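Local coordinates for aldehyde reductase YahK (Escherichia coli, PDB 1UUF), which reduces a wide range of aldehydes to their alcohols with NADPH as the preferred electron donor and binds two zinc ions per subunit, at residues Y159-R164 / G315-T320; A214-A219 / L324-E329; D273-L278 / F300-K305. One frame throughout, in Å; residues are numbered along the deposited sequence.

Contact 1: Y159-R164 / G315-T320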
ATOM      1  N   TYR A 159      22.195  20.524  -1.412  1.00 11.67           N
ATOM      2  CA  TYR A 159      20.773  20.697  -1.153  1.00 11.55           C
ATOM      3  C   TYR A 159      20.168  21.973  -1.713  1.00 11.00           C
ATOM      4  O   TYR A 159      19.031  22.320  -1.396  1.00 13.74           O
ATOM      5  CB  TYR A 159      20.532  20.593   0.354  1.00 10.86           C
ATOM      6  CG  TYR A 159      21.187  19.361   0.933  1.00 10.75           C
ATOM      7  CD1 TYR A 159      22.531  19.376   1.320  1.00 12.18           C
ATOM      8  CD2 TYR A 159      20.497  18.153   1.000  1.00 10.06           C
ATOM      9  CE1 TYR A 159      23.166  18.211   1.751  1.00 12.45           C
ATOM     10  CE2 TYR A 159      21.122  16.986   1.428  1.00 11.56           C
ATOM     11  CZ  TYR A 159      22.455  17.022   1.800  1.00 13.41           C
ATOM     12  OH  TYR A 159      23.076  15.863   2.202  1.00 12.79           O
ATOM     13  N   VAL A 160      20.927  22.669  -2.551  1.00  9.96           N
ATOM     14  CA  VAL A 160      20.444  23.897  -3.171  1.00 10.36           C
ATOM     15  C   VAL A 160      20.052  23.550  -4.601  1.00 10.91           C
ATOM     16  O   VAL A 160      20.795  22.859  -5.296  1.00 13.00           O
ATOM     17  CB  VAL A 160      21.536  24.986  -3.186  1.00  9.92           C
ATOM     18  CG1 VAL A 160      21.033  26.226  -3.926  1.00 11.68           C
ATOM     19  CG2 VAL A 160      21.916  25.352  -1.754  1.00 12.22           C
ATOM     20  N   LEU A 161      18.888  24.030  -5.026  1.00 11.27           N
ATOM     21  CA  LEU A 161      18.371  23.761  -6.370  1.00 10.14           C
ATOM     22  C   LEU A 161      18.535  24.963  -7.287  1.00  9.10           C
ATOM     23  O   LEU A 161      18.552  26.097  -6.828  1.00 11.13           O
ATOM     24  CB  LEU A 161      16.883  23.406  -6.300  1.00 10.84           C
ATOM     25  CG  LEU A 161      16.418  22.151  -5.554  1.00 12.45           C
ATOM     26  CD1 LEU A 161      17.124  20.933  -6.122  1.00 12.38           C
ATOM     27  CD2 LEU A 161      16.694  22.287  -4.063  1.00 13.29           C
ATOM     28  N   ARG A 162      18.638  24.707  -8.589  1.00 10.77           N
ATOM     29  CA  ARG A 162      18.781  25.782  -9.565  1.00 11.59           C
ATOM     30  C   ARG A 162      17.423  26.089 -10.194  1.00 11.98           C
ATOM     31  O   ARG A 162      16.734  25.180 -10.661  1.00 12.00           O
ATOM     32  CB  ARG A 162      19.766  25.368 -10.665  1.00 13.08           C
ATOM     33  CG  ARG A 162      20.072  26.456 -11.696  1.00 15.86           C
ATOM     34  CD  ARG A 162      20.807  27.631 -11.057  1.00 20.28           C
ATOM     35  NE  ARG A 162      21.187  28.652 -12.030  1.00 21.57           N
ATOM     36  CZ  ARG A 162      22.147  28.504 -12.939  1.00 21.24           C
ATOM     37  NH1 ARG A 162      22.836  27.373 -13.006  1.00 22.06           N
ATOM     38  NH2 ARG A 162      22.415  29.487 -13.789  1.00 21.48           N
ATOM     39  N   ILE A 163      17.042  27.366 -10.191  1.00  9.80           N
ATOM     40  CA  ILE A 163      15.779  27.802 -10.782  1.00 10.79           C
ATOM     41  C   ILE A 163      16.040  28.246 -12.218  1.00 12.81           C
ATOM     42  O   ILE A 163      16.929  29.063 -12.467  1.00 12.43           O
ATOM     43  CB  ILE A 163      15.166  28.989 -10.010  1.00 11.00           C
ATOM     44  CG1 ILE A 163      14.904  28.585  -8.557  1.00 14.12           C
ATOM     45  CG2 ILE A 163      13.892  29.468 -10.701  1.00 10.89           C
ATOM     46  CD1 ILE A 163      14.103  27.314  -8.398  1.00 15.13           C
ATOM     47  N   ARG A 164      15.266  27.700 -13.152  1.00 13.62           N
ATOM     48  CA  ARG A 164      15.410  28.018 -14.569  1.00 15.50           C
ATOM     49  C   ARG A 164      14.261  28.873 -15.108  1.00 16.33           C
ATOM     50  O   ARG A 164      14.281  29.294 -16.269  1.00 16.83           O
ATOM     51  CB  ARG A 164      15.518  26.726 -15.384  1.00 15.32           C
ATOM     52  CG  ARG A 164      16.770  25.897 -15.092  1.00 20.25           C
ATOM     53  CD  ARG A 164      18.047  26.630 -15.492  1.00 24.32           C
ATOM     54  NE  ARG A 164      19.237  25.807 -15.280  1.00 27.31           N
ATOM     55  CZ  ARG A 164      20.474  26.174 -15.600  1.00 29.12           C
ATOM     56  NH1 ARG A 164      20.699  27.358 -16.156  1.00 30.12           N
ATOM     57  NH2 ARG A 164      21.491  25.357 -15.364  1.00 30.69           N
ATOM     58  N   GLY A 315      10.464  15.004  -1.591  1.00 10.85           N
ATOM     59  CA  GLY A 315      11.220  14.250  -2.572  1.00  9.88           C
ATOM     60  C   GLY A 315      12.699  14.459  -2.327  1.00 11.52           C
ATOM     61  O   GLY A 315      13.074  15.359  -1.581  1.00 10.98           O
ATOM     62  N   GLY A 316      13.535  13.623  -2.932  1.00 10.80           N
ATOM     63  CA  GLY A 316      14.972  13.767  -2.769  1.00 12.63           C
ATOM     64  C   GLY A 316      15.437  14.973  -3.560  1.00 12.96           C
ATOM     65  O   GLY A 316      14.657  15.560  -4.311  1.00 12.36           O
ATOM     66  N   ILE A 317      16.704  15.350  -3.420  1.00 11.94           N
ATOM     67  CA  ILE A 317      17.184  16.521  -4.141  1.00 12.21           C
ATOM     68  C   ILE A 317      17.195  16.340  -5.661  1.00 12.79           C
ATOM     69  O   ILE A 317      16.699  17.201  -6.392  1.00 11.86           O
ATOM     70  CB  ILE A 317      18.586  16.952  -3.657  1.00 11.40           C
ATOM     71  CG1 ILE A 317      18.558  17.207  -2.143  1.00 12.06           C
ATOM     72  CG2 ILE A 317      19.004  18.242  -4.361  1.00 13.34           C
ATOM     73  CD1 ILE A 317      17.625  18.332  -1.713  1.00 14.80           C
ATOM     74  N   PRO A 318      17.753  15.224  -6.161  1.00 12.38           N
ATOM     75  CA  PRO A 318      17.775  15.025  -7.613  1.00 13.09           C
ATOM     76  C   PRO A 318      16.400  15.183  -8.262  1.00 13.53           C
ATOM     77  O   PRO A 318      16.274  15.822  -9.307  1.00 13.81           O
ATOM     78  CB  PRO A 318      18.323  13.609  -7.757  1.00 14.96           C
ATOM     79  CG  PRO A 318      19.264  13.511  -6.604  1.00 14.58           C
ATOM     80  CD  PRO A 318      18.477  14.137  -5.476  1.00 13.59           C
ATOM     81  N   GLU A 319      15.370  14.607  -7.647  1.00 12.32           N
ATOM     82  CA  GLU A 319      14.032  14.711  -8.217  1.00 12.03           C
ATOM     83  C   GLU A 319      13.463  16.115  -8.081  1.00 10.18           C
ATOM     84  O   GLU A 319      12.681  16.552  -8.923  1.00  9.92           O
ATOM     85  CB  GLU A 319      13.078  13.708  -7.568  1.00 12.57           C
ATOM     86  CG  GLU A 319      11.694  13.723  -8.201  1.00 14.73           C
ATOM     87  CD  GLU A 319      10.828  12.574  -7.735  1.00 14.07           C
ATOM     88  OE1 GLU A 319      10.697  12.395  -6.508  1.00 15.64           O
ATOM     89  OE2 GLU A 319      10.277  11.855  -8.597  1.00 15.60           O
ATOM     90  N   THR A 320      13.837  16.818  -7.016  1.00  8.11           N
ATOM     91  CA  THR A 320      13.362  18.180  -6.827  1.00  9.37           C
ATOM     92  C   THR A 320      13.935  19.018  -7.971  1.00 10.19           C
ATOM     93  O   THR A 320      13.259  19.883  -8.512  1.00 10.01           O
ATOM     94  CB  THR A 320      13.818  18.757  -5.466  1.00  8.99           C
ATOM     95  OG1 THR A 320      13.371  17.892  -4.416  1.00  9.89           O
ATOM     96  CG2 THR A 320      13.213  20.141  -5.233  1.00  8.06           C
TER
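Ile317 meets Tyr159 and Leu161 with different branches. Ile317 CG1 lies 3.8 Å from CD2 of the Tyr159 ring, and its CD1 reaches the same ring carbon and the Tyr159 CA. The two side chains cross at about a right angle, with CG1 meeting the ring obliquely. Ile317 CG2 packs on Leu161 CD1 at 3.7 Å. CG1 stands anti to the carbonyl carbon (chi1 -56°) and CG2 anti to the backbone N, which sends one branch to the tyrosine and the other to the leucine. Leu161 also turns to Thr320, with Leu161 CG 3.8 Å from the methyl Thr320 CG2. The contact packs the start of helix 317-330 on the GroES-like part, probably within one catalytic domain, as the fold of zinc-containing alcohol dehydrogenases suggests. Strand 161-162 pairs with strand 103-106 in the mixed sheet of that part. Gly316 is the N-cap of the helix, and its carbonyl O takes two bonds from Thr320. Thr320 N lies 3.1 Å and Thr320 OG1 2.7 Å from Gly316 O, on opposite faces of its plane. The OG1 bond helps to hold the rotation of Thr320, with its methyl toward Leu161. At the far end of the ring, Tyr159 OH is hydrogen-bonded to Ser112 OG. The tyrosine side chain is about 5 Å from that of Cys119, a ligand of the four-cysteine zinc.

Contact 2: A214-A219 / L324-E329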
ATOM      1  N   ALA A 214      -0.141  16.588 -12.583  1.00 11.76           N
ATOM      2  CA  ALA A 214      -0.680  15.367 -13.177  1.00 11.84           C
ATOM      3  C   ALA A 214      -1.134  15.676 -14.600  1.00 12.23           C
ATOM      4  O   ALA A 214      -0.972  14.860 -15.508  1.00 11.78           O
ATOM      5  CB  ALA A 214      -1.854  14.847 -12.352  1.00 11.28           C
ATOM      6  N   HIS A 215      -1.706  16.862 -14.785  1.00 11.58           N
ATOM      7  CA  HIS A 215      -2.171  17.277 -16.102  1.00 14.02           C
ATOM      8  C   HIS A 215      -0.987  17.449 -17.046  1.00 13.90           C
ATOM      9  O   HIS A 215      -1.018  16.989 -18.191  1.00 12.45           O
ATOM     10  CB  HIS A 215      -2.941  18.600 -16.000  1.00 15.73           C
ATOM     11  CG  HIS A 215      -3.299  19.189 -17.329  1.00 19.99           C
ATOM     12  ND1 HIS A 215      -4.152  18.565 -18.214  1.00 20.39           N
ATOM     13  CD2 HIS A 215      -2.899  20.332 -17.934  1.00 21.69           C
ATOM     14  CE1 HIS A 215      -4.262  19.299 -19.308  1.00 21.67           C
ATOM     15  NE2 HIS A 215      -3.511  20.376 -19.165  1.00 22.67           N
ATOM     16  N   ALA A 216       0.062  18.108 -16.559  1.00 13.64           N
ATOM     17  CA  ALA A 216       1.253  18.350 -17.365  1.00 13.37           C
ATOM     18  C   ALA A 216       1.960  17.053 -17.740  1.00 14.30           C
ATOM     19  O   ALA A 216       2.610  16.972 -18.784  1.00 13.63           O
ATOM     20  CB  ALA A 216       2.203  19.271 -16.619  1.00 14.20           C
ATOM     21  N   MET A 217       1.836  16.040 -16.886  1.00 13.49           N
ATOM     22  CA  MET A 217       2.454  14.743 -17.140  1.00 13.77           C
ATOM     23  C   MET A 217       1.681  13.953 -18.186  1.00 13.62           C
ATOM     24  O   MET A 217       2.130  12.902 -18.643  1.00 14.01           O
ATOM     25  CB  MET A 217       2.542  13.940 -15.847  1.00 14.19           C
ATOM     26  CG  MET A 217       3.582  14.471 -14.885  1.00 16.20           C
ATOM     27  SD  MET A 217       3.629  13.498 -13.374  1.00 16.07           S
ATOM     28  CE  MET A 217       4.510  14.587 -12.318  1.00 14.88           C
ATOM     29  N   GLY A 218       0.507  14.455 -18.553  1.00 12.72           N
ATOM     30  CA  GLY A 218      -0.287  13.793 -19.572  1.00 13.10           C
ATOM     31  C   GLY A 218      -1.326  12.787 -19.119  1.00 12.89           C
ATOM     32  O   GLY A 218      -1.908  12.098 -19.950  1.00 13.47           O
ATOM     33  N   ALA A 219      -1.572  12.692 -17.816  1.00 11.18           N
ATOM     34  CA  ALA A 219      -2.564  11.747 -17.321  1.00 12.08           C
ATOM     35  C   ALA A 219      -3.970  12.317 -17.469  1.00 12.36           C
ATOM     36  O   ALA A 219      -4.142  13.518 -17.682  1.00 14.14           O
ATOM     37  CB  ALA A 219      -2.292  11.424 -15.851  1.00 12.49           C
ATOM     38  N   LEU A 324      11.873  21.005 -10.972  1.00 10.31           N
ATOM     39  CA  LEU A 324      12.061  22.411 -11.302  1.00 10.61           C
ATOM     40  C   LEU A 324      12.354  22.603 -12.789  1.00 11.88           C
ATOM     41  O   LEU A 324      11.835  23.532 -13.412  1.00 12.04           O
ATOM     42  CB  LEU A 324      13.189  23.001 -10.451  1.00 10.94           C
ATOM     43  CG  LEU A 324      12.789  23.200  -8.986  1.00 10.34           C
ATOM     44  CD1 LEU A 324      14.001  23.568  -8.151  1.00 11.32           C
ATOM     45  CD2 LEU A 324      11.725  24.287  -8.892  1.00 11.84           C
ATOM     46  N   ASP A 325      13.178  21.725 -13.357  1.00 12.92           N
ATOM     47  CA  ASP A 325      13.517  21.815 -14.777  1.00 14.15           C
ATOM     48  C   ASP A 325      12.264  21.573 -15.619  1.00 13.76           C
ATOM     49  O   ASP A 325      11.992  22.300 -16.579  1.00 13.46           O
ATOM     50  CB  ASP A 325      14.586  20.783 -15.143  1.00 15.08           C
ATOM     51  CG  ASP A 325      15.909  21.026 -14.435  1.00 19.41           C
ATOM     52  OD1 ASP A 325      16.123  22.146 -13.918  1.00 19.22           O
ATOM     53  OD2 ASP A 325      16.745  20.095 -14.412  1.00 20.08           O
ATOM     54  N   PHE A 326      11.516  20.540 -15.247  1.00 12.90           N
ATOM     55  CA  PHE A 326      10.272  20.169 -15.919  1.00 12.66           C
ATOM     56  C   PHE A 326       9.289  21.342 -15.874  1.00 13.18           C
ATOM     57  O   PHE A 326       8.689  21.706 -16.885  1.00 13.90           O
ATOM     58  CB  PHE A 326       9.666  18.946 -15.214  1.00 12.44           C
ATOM     59  CG  PHE A 326       8.331  18.513 -15.756  1.00 13.89           C
ATOM     60  CD1 PHE A 326       8.247  17.720 -16.897  1.00 15.92           C
ATOM     61  CD2 PHE A 326       7.158  18.873 -15.103  1.00 14.80           C
ATOM     62  CE1 PHE A 326       7.006  17.290 -17.376  1.00 17.48           C
ATOM     63  CE2 PHE A 326       5.915  18.450 -15.572  1.00 15.81           C
ATOM     64  CZ  PHE A 326       5.840  17.656 -16.710  1.00 16.45           C
ATOM     65  N   CYS A 327       9.126  21.936 -14.696  1.00 11.76           N
ATOM     66  CA  CYS A 327       8.215  23.060 -14.548  1.00 11.90           C
ATOM     67  C   CYS A 327       8.685  24.277 -15.338  1.00 10.82           C
ATOM     68  O   CYS A 327       7.871  25.020 -15.883  1.00 12.52           O
ATOM     69  CB  CYS A 327       8.054  23.424 -13.070  1.00  9.54           C
ATOM     70  SG  CYS A 327       7.105  22.191 -12.131  1.00 13.95           S
ATOM     71  N   ALA A 328       9.996  24.479 -15.412  1.00 11.94           N
ATOM     72  CA  ALA A 328      10.517  25.624 -16.155  1.00 12.55           C
ATOM     73  C   ALA A 328      10.226  25.447 -17.642  1.00 15.21           C
ATOM     74  O   ALA A 328       9.782  26.379 -18.316  1.00 15.72           O
ATOM     75  CB  ALA A 328      12.022  25.766 -15.931  1.00 12.80           C
ATOM     76  N   GLU A 329      10.467  24.247 -18.152  1.00 17.59           N
ATOM     77  CA  GLU A 329      10.236  23.985 -19.567  1.00 19.74           C
ATOM     78  C   GLU A 329       8.762  24.028 -19.944  1.00 19.19           C
ATOM     79  O   GLU A 329       8.423  24.364 -21.078  1.00 19.04           O
ATOM     80  CB  GLU A 329      10.839  22.634 -19.973  1.00 23.45           C
ATOM     81  CG  GLU A 329      10.343  21.443 -19.183  1.00 31.46           C
ATOM     82  CD  GLU A 329      10.877  20.128 -19.726  1.00 35.31           C
ATOM     83  OE1 GLU A 329      12.112  19.999 -19.869  1.00 39.33           O
ATOM     84  OE2 GLU A 329      10.062  19.224 -20.009  1.00 38.50           O
TER
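Phe326 reaches out from helix 317-330 to the C-terminal end of helix 205-216, where Ala216 and Met217 receive its ring. Helix 205-216 belongs to the Rossmann-type nucleotide-binding domain, between parallel strands 197-201 and 220-225, and closes in a Schellman motif at Gly218. The ring bridges the two helices, and so probably the catalytic and nucleotide-binding domains; the nearest CA atoms, those of Ala216 and Cys327, are 8.9 Å apart. CG of Phe326 is anti to its backbone N (chi1 176°), and the ring extends from its helix with CE2 and CZ leading. Ala216 CB points toward the ring and lies 3.9 Å from Phe326 CE2. The carbonyl O of Ala216 lies at the ring edge, near the ring plane, 3.9 Å from Phe326 CZ. Met217 approaches obliquely and more loosely, with Met217 CG 4.3 Å from Phe326 CZ. No hydrogen bond crosses between the segments; apart from that carbonyl O the contact is apolar. Further out, Arg188 of helix 176-189 makes a cation-pi contact with the Phe326 ring and also touches Met217. His330 meets the same ring with the planes at about 50°. Gly218, the first residue to leave helical angles, has a positive phi (93°). There two backbone bonds reach back into the last turn: Gly218 N to His215 O at 3.0 Å and Ala219 N to Ala214 O at 3.2 Å.

Contact 3: D273-L278 / F300-K305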
ATOM      1  N   ASP A 273     -14.312   4.706   0.349  1.00 21.55           N
ATOM      2  CA  ASP A 273     -14.925   5.090  -0.917  1.00 22.20           C
ATOM      3  C   ASP A 273     -13.877   5.226  -2.011  1.00 20.22           C
ATOM      4  O   ASP A 273     -14.096   4.801  -3.145  1.00 22.13           O
ATOM      5  CB  ASP A 273     -15.685   6.414  -0.776  1.00 25.35           C
ATOM      6  CG  ASP A 273     -16.880   6.309   0.149  1.00 29.15           C
ATOM      7  OD1 ASP A 273     -17.596   5.286   0.085  1.00 30.78           O
ATOM      8  OD2 ASP A 273     -17.112   7.256   0.930  1.00 31.54           O
ATOM      9  N   PHE A 274     -12.734   5.816  -1.673  1.00 17.78           N
ATOM     10  CA  PHE A 274     -11.672   5.990  -2.657  1.00 15.15           C
ATOM     11  C   PHE A 274     -10.972   4.687  -3.027  1.00 13.85           C
ATOM     12  O   PHE A 274     -10.593   4.488  -4.178  1.00 13.00           O
ATOM     13  CB  PHE A 274     -10.642   7.005  -2.158  1.00 14.64           C
ATOM     14  CG  PHE A 274     -11.156   8.411  -2.131  1.00 14.20           C
ATOM     15  CD1 PHE A 274     -11.552   8.999  -0.935  1.00 16.41           C
ATOM     16  CD2 PHE A 274     -11.279   9.139  -3.311  1.00 15.28           C
ATOM     17  CE1 PHE A 274     -12.064  10.296  -0.913  1.00 17.35           C
ATOM     18  CE2 PHE A 274     -11.792  10.439  -3.300  1.00 15.67           C
ATOM     19  CZ  PHE A 274     -12.184  11.014  -2.102  1.00 16.23           C
ATOM     20  N   THR A 275     -10.794   3.802  -2.054  1.00 13.87           N
ATOM     21  CA  THR A 275     -10.139   2.530  -2.331  1.00 14.97           C
ATOM     22  C   THR A 275     -10.919   1.749  -3.387  1.00 14.75           C
ATOM     23  O   THR A 275     -10.331   1.117  -4.264  1.00 14.04           O
ATOM     24  CB  THR A 275     -10.009   1.690  -1.045  1.00 17.39           C
ATOM     25  OG1 THR A 275      -9.168   2.388  -0.115  1.00 18.61           O
ATOM     26  CG2 THR A 275      -9.390   0.332  -1.350  1.00 19.72           C
ATOM     27  N   THR A 276     -12.245   1.814  -3.325  1.00 14.53           N
ATOM     28  CA  THR A 276     -13.062   1.093  -4.294  1.00 14.83           C
ATOM     29  C   THR A 276     -12.985   1.696  -5.693  1.00 13.47           C
ATOM     30  O   THR A 276     -13.438   1.079  -6.656  1.00 13.07           O
ATOM     31  CB  THR A 276     -14.541   1.038  -3.862  1.00 17.51           C
ATOM     32  OG1 THR A 276     -15.090   2.360  -3.851  1.00 19.48           O
ATOM     33  CG2 THR A 276     -14.662   0.435  -2.477  1.00 18.93           C
ATOM     34  N   LEU A 277     -12.408   2.891  -5.807  1.00 11.97           N
ATOM     35  CA  LEU A 277     -12.271   3.552  -7.107  1.00 11.74           C
ATOM     36  C   LEU A 277     -10.985   3.120  -7.819  1.00 11.50           C
ATOM     37  O   LEU A 277     -10.763   3.457  -8.983  1.00 11.72           O
ATOM     38  CB  LEU A 277     -12.249   5.075  -6.940  1.00 12.30           C
ATOM     39  CG  LEU A 277     -13.382   5.730  -6.150  1.00 14.27           C
ATOM     40  CD1 LEU A 277     -13.230   7.242  -6.238  1.00 15.85           C
ATOM     41  CD2 LEU A 277     -14.731   5.293  -6.700  1.00 15.62           C
ATOM     42  N   LEU A 278     -10.136   2.379  -7.112  1.00 11.19           N
ATOM     43  CA  LEU A 278      -8.870   1.910  -7.675  1.00 10.20           C
ATOM     44  C   LEU A 278      -8.997   0.634  -8.497  1.00 10.94           C
ATOM     45  O   LEU A 278      -9.747  -0.267  -8.140  1.00 12.05           O
ATOM     46  CB  LEU A 278      -7.867   1.641  -6.554  1.00 10.76           C
ATOM     47  CG  LEU A 278      -7.390   2.809  -5.698  1.00  9.40           C
ATOM     48  CD1 LEU A 278      -6.580   2.262  -4.524  1.00 10.90           C
ATOM     49  CD2 LEU A 278      -6.552   3.757  -6.543  1.00 11.48           C
ATOM     50  N   PHE A 300     -11.105  -5.560   3.320  1.00 25.46           N
ATOM     51  CA  PHE A 300     -11.796  -6.304   2.270  1.00 25.03           C
ATOM     52  C   PHE A 300     -11.534  -5.707   0.887  1.00 23.21           C
ATOM     53  O   PHE A 300     -11.246  -6.430  -0.070  1.00 19.97           O
ATOM     54  CB  PHE A 300     -13.303  -6.300   2.550  1.00 28.35           C
ATOM     55  CG  PHE A 300     -14.127  -6.949   1.475  1.00 31.93           C
ATOM     56  CD1 PHE A 300     -14.114  -8.330   1.307  1.00 34.11           C
ATOM     57  CD2 PHE A 300     -14.923  -6.177   0.634  1.00 33.18           C
ATOM     58  CE1 PHE A 300     -14.886  -8.936   0.315  1.00 34.99           C
ATOM     59  CE2 PHE A 300     -15.698  -6.771  -0.360  1.00 34.11           C
ATOM     60  CZ  PHE A 300     -15.680  -8.154  -0.519  1.00 35.48           C
ATOM     61  N   ASN A 301     -11.628  -4.385   0.789  1.00 21.06           N
ATOM     62  CA  ASN A 301     -11.419  -3.705  -0.482  1.00 19.42           C
ATOM     63  C   ASN A 301      -9.980  -3.762  -0.978  1.00 16.82           C
ATOM     64  O   ASN A 301      -9.736  -3.684  -2.181  1.00 17.54           O
ATOM     65  CB  ASN A 301     -11.898  -2.254  -0.388  1.00 22.54           C
ATOM     66  CG  ASN A 301     -13.394  -2.158  -0.159  1.00 25.97           C
ATOM     67  OD1 ASN A 301     -14.179  -2.804  -0.856  1.00 27.74           O
ATOM     68  ND2 ASN A 301     -13.799  -1.351   0.815  1.00 28.30           N
ATOM     69  N   LEU A 302      -9.024  -3.904  -0.064  1.00 14.03           N
ATOM     70  CA  LEU A 302      -7.628  -3.998  -0.476  1.00 12.68           C
ATOM     71  C   LEU A 302      -7.368  -5.407  -0.996  1.00 12.09           C
ATOM     72  O   LEU A 302      -6.714  -5.598  -2.017  1.00 11.87           O
ATOM     73  CB  LEU A 302      -6.683  -3.726   0.699  1.00 14.92           C
ATOM     74  CG  LEU A 302      -6.653  -2.322   1.307  1.00 15.34           C
ATOM     75  CD1 LEU A 302      -5.607  -2.285   2.404  1.00 16.87           C
ATOM     76  CD2 LEU A 302      -6.338  -1.294   0.231  1.00 17.06           C
ATOM     77  N   ILE A 303      -7.893  -6.393  -0.280  1.00 10.52           N
ATOM     78  CA  ILE A 303      -7.709  -7.792  -0.649  1.00 11.03           C
ATOM     79  C   ILE A 303      -8.345  -8.197  -1.973  1.00 11.79           C
ATOM     80  O   ILE A 303      -7.707  -8.843  -2.801  1.00 10.76           O
ATOM     81  CB  ILE A 303      -8.244  -8.711   0.466  1.00 11.79           C
ATOM     82  CG1 ILE A 303      -7.296  -8.647   1.664  1.00 12.09           C
ATOM     83  CG2 ILE A 303      -8.379 -10.143  -0.035  1.00 12.34           C
ATOM     84  CD1 ILE A 303      -7.795  -9.394   2.882  1.00 15.37           C
ATOM     85  N   MET A 304      -9.602  -7.812  -2.167  1.00 11.12           N
ATOM     86  CA  MET A 304     -10.346  -8.164  -3.370  1.00 13.90           C
ATOM     87  C   MET A 304      -9.716  -7.775  -4.704  1.00 13.00           C
ATOM     88  O   MET A 304     -10.013  -8.399  -5.720  1.00 10.51           O
ATOM     89  CB  MET A 304     -11.758  -7.575  -3.297  1.00 18.81           C
ATOM     90  CG  MET A 304     -12.653  -8.228  -2.258  1.00 24.95           C
ATOM     91  SD  MET A 304     -12.929  -9.983  -2.593  1.00 35.26           S
ATOM     92  CE  MET A 304     -14.129  -9.886  -3.932  1.00 30.95           C
ATOM     93  N   LYS A 305      -8.854  -6.761  -4.714  1.00 10.99           N
ATOM     94  CA  LYS A 305      -8.237  -6.328  -5.965  1.00 10.75           C
ATOM     95  C   LYS A 305      -6.746  -6.050  -5.850  1.00 10.07           C
ATOM     96  O   LYS A 305      -6.171  -5.394  -6.718  1.00 10.76           O
ATOM     97  CB  LYS A 305      -8.937  -5.068  -6.485  1.00 11.62           C
ATOM     98  CG  LYS A 305     -10.375  -5.291  -6.936  1.00 13.25           C
ATOM     99  CD  LYS A 305     -10.431  -6.137  -8.195  1.00 13.87           C
ATOM    100  CE  LYS A 305     -11.857  -6.241  -8.718  1.00 17.55           C
ATOM    101  NZ  LYS A 305     -11.931  -7.123  -9.913  1.00 18.83           N
TER
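This is a small, partly buried packing contact between two short helices, 271-275 and 299-303, of the Rossmann-type domain, beside strand 282-286 of its parallel sheet. Thr275 sends its methyl CG2 between two neighbours. Thr275 CG2 lies 3.7 Å from Asn301 CB and 3.8 Å from Leu302 CD2. Thr276 brings its own methyl CG2 to the amide of Asn301, 3.7 Å from OD1 and equally close to CG. Its hydroxyl turns back to helix 271-275: with chi1 at 65°, Thr276 OG1 sits between the backbone N and the carbonyl carbon and donates to Asp273 O at 2.7 Å, from above the carbonyl plane. An alanine here would remove both the methyl and the hydroxyl, so the Asn301 amide would probably lose a packing neighbour and Asp273 O this hydroxyl donor. Thr275 OG1 is likewise bound to that helix, at Leu271 O. Nearby, Lys305 NZ makes a salt bridge with Asp128 of the second subunit. Both threonine hydroxyls are spent on backbone carbonyls, and no hydrogen bond joins the two segments; what crosses between them is methyl packing, including that against a polar amide.

Contact 1 is fully buried, whereas contacts 2 and 3 are partly buried. Contacts 1 and 2 share helix 317-330: its first turn meets the GroES-like part, and a later turn meets helix 205-216 of the Rossmann-type domain. They also touch directly, with Leu161 CB 3.4 Å from Leu324 CD1. Contact 3 stands apart in the Rossmann-type domain, its centre 35 Å from that of contact 1 and 29 Å from that of contact 2. None has a hydrogen bond between its segments. Isoleucine, leucine, a threonine methyl and a tyrosine ring make contact 1, one aromatic ring bridges contact 2, and threonine methyls meet an asparagine and a leucine in contact 3.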